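Local coordinates for protein genome packaging NTPase B204 (Sulfolobus turreted icosahedral virus 2, PDB 4KFU) that probably hydrolyses ATP as a P-loop ATPase of the FtsK-HerA superfamily to power packaging of the viral DNA genome, at residues S46-T58 against V64-K76. Residues are numbered along the deposited sequence; the frame is centred on the assembly and turned at random.
Sequences SGSEYSKFGYNAT and VSKQYVVVYDRAK. With ZN (zinc ion), chain L.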
loop_
_atom_site.group_PDB
_atom_site.type_symbol
_atom_site.label_atom_id
_atom_site.label_comp_id
_atom_site.label_asym_id
_atom_site.label_seq_id
_atom_site.Cartn_x
_atom_site.Cartn_y
_atom_site.Cartn_z
ATOM N N SER A 46 13.150 -1.666 -19.629
ATOM C CA SER A 46 13.072 -0.213 -19.681
ATOM C C SER A 46 12.164 0.236 -18.533
ATOM O O SER A 46 11.210 -0.462 -18.182
ATOM C CB SER A 46 12.527 0.256 -21.036
ATOM O OG SER A 46 12.027 1.581 -20.968
ATOM N N GLY A 47 12.492 1.370 -17.918
ATOM C CA GLY A 47 11.658 1.951 -16.879
ATOM C C GLY A 47 11.399 1.060 -15.672
ATOM O O GLY A 47 12.044 0.026 -15.492
ATOM N N SER A 48 10.437 1.462 -14.846
ATOM C CA SER A 48 10.095 0.707 -13.647
ATOM C C SER A 48 8.705 0.101 -13.779
ATOM O O SER A 48 7.968 0.417 -14.720
ATOM C CB SER A 48 10.188 1.595 -12.406
ATOM O OG SER A 48 9.249 2.652 -12.470
ATOM N N GLU A 49 8.344 -0.761 -12.833
ATOM C CA GLU A 49 7.119 -1.551 -12.961
ATOM C C GLU A 49 5.889 -0.701 -13.262
ATOM O O GLU A 49 5.053 -1.066 -14.094
ATOM C CB GLU A 49 6.872 -2.395 -11.709
ATOM C CG GLU A 49 5.489 -3.051 -11.716
ATOM C CD GLU A 49 5.326 -4.116 -10.647
ATOM O OE1 GLU A 49 6.101 -4.105 -9.656
ATOM O OE2 GLU A 49 4.415 -4.964 -10.798
ATOM N N TYR A 50 5.795 0.457 -12.621
ATOM C CA TYR A 50 4.597 1.283 -12.776
ATOM C C TYR A 50 4.760 2.467 -13.746
ATOM O O TYR A 50 3.905 3.357 -13.772
ATOM C CB TYR A 50 4.141 1.796 -11.403
ATOM C CG TYR A 50 3.506 0.728 -10.529
ATOM C CD1 TYR A 50 2.129 0.508 -10.548
ATOM C CD2 TYR A 50 4.281 -0.050 -9.680
ATOM C CE1 TYR A 50 1.535 -0.476 -9.731
ATOM C CE2 TYR A 50 3.699 -1.033 -8.864
ATOM C CZ TYR A 50 2.329 -1.234 -8.896
ATOM O OH TYR A 50 1.762 -2.211 -8.090
ATOM N N SER A 51 5.829 2.465 -14.549
ATOM C CA SER A 51 6.104 3.570 -15.487
ATOM C C SER A 51 4.913 3.995 -16.347
ATOM O O SER A 51 4.729 5.172 -16.628
ATOM C CB SER A 51 7.299 3.237 -16.393
ATOM O OG SER A 51 8.516 3.384 -15.691
ATOM N N LYS A 52 4.086 3.041 -16.749
ATOM C CA LYS A 52 2.950 3.359 -17.600
ATOM C C LYS A 52 1.808 4.079 -16.874
ATOM O O LYS A 52 0.885 4.596 -17.514
ATOM C CB LYS A 52 2.420 2.075 -18.260
ATOM N N PHE A 53 1.865 4.121 -15.547
ATOM C CA PHE A 53 0.723 4.592 -14.759
ATOM C C PHE A 53 0.743 6.061 -14.330
ATOM O O PHE A 53 -0.160 6.510 -13.615
ATOM C CB PHE A 53 0.519 3.689 -13.538
ATOM C CG PHE A 53 0.078 2.308 -13.900
ATOM C CD1 PHE A 53 -1.265 2.017 -14.047
ATOM C CD2 PHE A 53 1.011 1.310 -14.133
ATOM C CE1 PHE A 53 -1.683 0.739 -14.396
ATOM C CE2 PHE A 53 0.607 0.023 -14.494
ATOM C CZ PHE A 53 -0.744 -0.259 -14.624
ATOM N N GLY A 54 1.750 6.809 -14.772
ATOM C CA GLY A 54 1.802 8.234 -14.472
ATOM C C GLY A 54 3.084 8.902 -14.923
ATOM O O GLY A 54 3.928 8.268 -15.569
ATOM N N TYR A 55 3.242 10.183 -14.589
ATOM C CA TYR A 55 4.455 10.908 -14.983
ATOM C C TYR A 55 5.686 10.412 -14.209
ATOM O O TYR A 55 5.689 10.394 -12.971
ATOM C CB TYR A 55 4.291 12.415 -14.781
ATOM C CG TYR A 55 5.456 13.205 -15.356
ATOM C CD1 TYR A 55 5.453 13.625 -16.683
ATOM C CD2 TYR A 55 6.572 13.498 -14.579
ATOM C CE1 TYR A 55 6.533 14.339 -17.220
ATOM C CE2 TYR A 55 7.655 14.203 -15.103
ATOM C CZ TYR A 55 7.629 14.620 -16.422
ATOM O OH TYR A 55 8.698 15.326 -16.931
ATOM N N ASN A 56 6.726 10.013 -14.938
ATOM C CA ASN A 56 7.955 9.517 -14.317
ATOM C C ASN A 56 8.807 10.675 -13.785
ATOM O O ASN A 56 9.588 11.285 -14.530
ATOM C CB ASN A 56 8.762 8.681 -15.310
ATOM C CG ASN A 56 8.120 7.327 -15.610
ATOM O OD1 ASN A 56 8.819 6.315 -15.719
ATOM N ND2 ASN A 56 6.798 7.302 -15.746
ATOM N N ALA A 57 8.659 10.957 -12.492
ATOM C CA ALA A 57 9.267 12.121 -11.853
ATOM C C ALA A 57 10.777 11.996 -11.671
ATOM O O ALA A 57 11.289 10.916 -11.357
ATOM C CB ALA A 57 8.600 12.383 -10.513
ATOM N N THR A 58 11.481 13.115 -11.857
ATOM C CA THR A 58 12.935 13.157 -11.677
ATOM C C THR A 58 13.342 14.274 -10.714
ATOM O O THR A 58 14.535 14.508 -10.488
ATOM C CB THR A 58 13.675 13.356 -13.023
ATOM O OG1 THR A 58 13.216 14.559 -13.645
ATOM C CG2 THR A 58 13.420 12.170 -13.970
ATOM N N VAL A 64 5.123 17.143 -6.587
ATOM C CA VAL A 64 4.068 18.074 -6.192
ATOM C C VAL A 64 3.152 18.493 -7.358
ATOM O O VAL A 64 1.935 18.587 -7.190
ATOM C CB VAL A 64 4.666 19.352 -5.520
ATOM C CG1 VAL A 64 3.555 20.286 -5.043
ATOM C CG2 VAL A 64 5.567 18.969 -4.362
ATOM N N SER A 65 3.732 18.750 -8.534
ATOM C CA SER A 65 2.977 19.375 -9.624
ATOM C C SER A 65 2.206 18.425 -10.548
ATOM O O SER A 65 1.182 18.814 -11.117
ATOM C CB SER A 65 3.882 20.295 -10.462
ATOM O OG SER A 65 4.879 19.556 -11.141
ATOM N N LYS A 66 2.695 17.196 -10.708
ATOM C CA LYS A 66 2.073 16.239 -11.628
ATOM C C LYS A 66 0.933 15.482 -10.954
ATOM O O LYS A 66 1.110 14.919 -9.868
ATOM C CB LYS A 66 3.120 15.257 -12.156
ATOM C CG LYS A 66 4.255 15.918 -12.947
ATOM C CD LYS A 66 3.746 16.540 -14.247
ATOM C CE LYS A 66 4.859 17.291 -14.975
ATOM N NZ LYS A 66 5.431 18.347 -14.093
ATOM N N GLN A 67 -0.230 15.457 -11.605
ATOM C CA GLN A 67 -1.444 14.876 -11.019
ATOM C C GLN A 67 -1.323 13.366 -10.771
ATOM O O GLN A 67 -1.667 12.884 -9.695
ATOM C CB GLN A 67 -2.668 15.171 -11.893
ATOM C CG GLN A 67 -3.996 14.747 -11.267
ATOM C CD GLN A 67 -5.180 14.968 -12.197
ATOM O OE1 GLN A 67 -5.019 15.019 -13.417
ATOM N NE2 GLN A 67 -6.374 15.102 -11.621
ATOM N N TYR A 68 -0.835 12.635 -11.772
ATOM C CA TYR A 68 -0.560 11.215 -11.619
ATOM C C TYR A 68 0.933 10.987 -11.771
ATOM O O TYR A 68 1.502 11.220 -12.841
ATOM C CB TYR A 68 -1.374 10.396 -12.626
ATOM C CG TYR A 68 -2.863 10.553 -12.404
ATOM C CD1 TYR A 68 -3.494 9.920 -11.336
ATOM C CD2 TYR A 68 -3.635 11.355 -13.236
ATOM C CE1 TYR A 68 -4.850 10.065 -11.114
ATOM C CE2 TYR A 68 -4.998 11.511 -13.018
ATOM C CZ TYR A 68 -5.597 10.861 -11.959
ATOM O OH TYR A 68 -6.949 11.006 -11.733
ATOM N N VAL A 69 1.573 10.542 -10.692
ATOM C CA VAL A 69 3.029 10.559 -10.642
ATOM C C VAL A 69 3.641 9.256 -10.129
ATOM O O VAL A 69 3.124 8.609 -9.206
ATOM C CB VAL A 69 3.538 11.805 -9.850
ATOM C CG1 VAL A 69 2.890 11.870 -8.494
ATOM C CG2 VAL A 69 5.060 11.808 -9.722
ATOM N N VAL A 70 4.747 8.878 -10.758
ATOM C CA VAL A 70 5.464 7.660 -10.428
ATOM C C VAL A 70 6.902 8.022 -10.099
ATOM O O VAL A 70 7.590 8.677 -10.897
ATOM C CB VAL A 70 5.440 6.680 -11.617
ATOM C CG1 VAL A 70 6.230 5.413 -11.291
ATOM C CG2 VAL A 70 4.006 6.346 -12.001
ATOM N N VAL A 71 7.343 7.603 -8.918
ATOM C CA VAL A 71 8.667 7.913 -8.419
ATOM C C VAL A 71 9.457 6.618 -8.280
ATOM O O VAL A 71 9.125 5.780 -7.440
ATOM C CB VAL A 71 8.583 8.542 -7.007
ATOM C CG1 VAL A 71 9.914 9.174 -6.626
ATOM C CG2 VAL A 71 7.445 9.555 -6.931
ATOM N N TYR A 72 10.504 6.439 -9.078
ATOM C CA TYR A 72 11.379 5.297 -8.843
ATOM C C TYR A 72 12.297 5.583 -7.657
ATOM O O TYR A 72 13.032 6.572 -7.659
ATOM C CB TYR A 72 12.219 4.938 -10.068
ATOM C CG TYR A 72 13.249 3.891 -9.720
ATOM C CD1 TYR A 72 12.865 2.585 -9.460
ATOM C CD2 TYR A 72 14.599 4.216 -9.612
ATOM C CE1 TYR A 72 13.794 1.617 -9.115
ATOM C CE2 TYR A 72 15.544 3.252 -9.269
ATOM C CZ TYR A 72 15.132 1.954 -9.021
ATOM O OH TYR A 72 16.052 0.986 -8.680
ATOM N N ASP A 73 12.260 4.712 -6.652
ATOM C CA ASP A 73 13.039 4.901 -5.421
ATOM C C ASP A 73 14.294 4.031 -5.407
ATOM O O ASP A 73 14.230 2.829 -5.139
ATOM C CB ASP A 73 12.171 4.608 -4.193
ATOM C CG ASP A 73 12.940 4.696 -2.884
ATOM O OD1 ASP A 73 14.053 5.267 -2.844
ATOM O OD2 ASP A 73 12.419 4.193 -1.872
ATOM N N ARG A 74 15.433 4.665 -5.672
ATOM C CA ARG A 74 16.708 3.979 -5.798
ATOM C C ARG A 74 17.347 3.704 -4.440
ATOM O O ARG A 74 17.825 2.598 -4.189
ATOM C CB ARG A 74 17.659 4.816 -6.671
ATOM C CG ARG A 74 19.101 4.329 -6.689
ATOM N N ALA A 75 17.348 4.710 -3.567
ATOM C CA ALA A 75 17.983 4.598 -2.251
ATOM C C ALA A 75 17.258 3.659 -1.280
ATOM O O ALA A 75 17.903 3.012 -0.445
ATOM C CB ALA A 75 18.151 5.980 -1.626
ATOM N N LYS A 76 15.929 3.605 -1.386
ATOM C CA LYS A 76 15.080 2.724 -0.560
ATOM C C LYS A 76 15.321 2.871 0.938
ATOM O O LYS A 76 15.282 1.876 1.682
ATOM C CB LYS A 76 15.262 1.256 -0.980
ATOM C CG LYS A 76 14.920 1.000 -2.443
ATOM C CD LYS A 76 15.571 -0.280 -2.953
ATOM C CE LYS A 76 15.202 -0.550 -4.410
ATOM N NZ LYS A 76 15.558 0.598 -5.291
HETATM ZN ZN ZN L . 10.427 3.907 -1.531
HETATM O O HOH W 1 10.421 8.261 -11.619
#
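Y55 and N56 pair in parallel with V69 and V70, adding the short outermost strand 55-56 to strand 68-72 at one border of the ATPase's central sheet; helix 60-65 makes the crossover of this beta-alpha-beta unit. Three backbone hydrogen bonds hold the pair: Y55 N donates to Y68 O (2.7 Å), V70 N to Y55 O (2.8 Å) and A57 N to V70 O (3.0 Å). Beyond the last of them a water takes over, donating to A57 O and V70 O while accepting from Y72 N, and so continues the link where the strands part.

Packing centres on V70, whose methyls press against the backbone of the loop before the edge strand. CG2 lies 3.5 Å from Y50 O and also meets G54 N, while CG1 faces Y50 CB in an apolar contact. The Y50 ring packs on I21 of helix 17-31, and its hydroxyl hydrogen-bonds D103. On the face bearing Y55 and V69, A57 CB rests on V69 CG2 at 3.7 Å. Farther along, S48 CB approaches the Y72 ring obliquely, with S48 OG bonded to D40.

N56 ties the loop to the strand. Its ND2 donates to S51 O within the amide plane, and its OD1 accepts from S51 OG on a lone pair; S51 OG in turn receives S48 N, so that a short polar chain runs from S48 N through S51 OG to N56 OD1. Past the strand, D73 OD2 binds zinc with D39, H41 and H108, while OD1 accepts K76 N in an Asx motif.

At the opposite end, K66 reaches over Y55. The trans chi1 of Y55 (-172°) swings the ring beside its own carbonyl carbon, where one face receives the bent lysine chain: K66 CE sits 3.9 Å from the ring centroid in a CH-pi contact, and NZ makes a cation-pi contact, 13° off the ring normal.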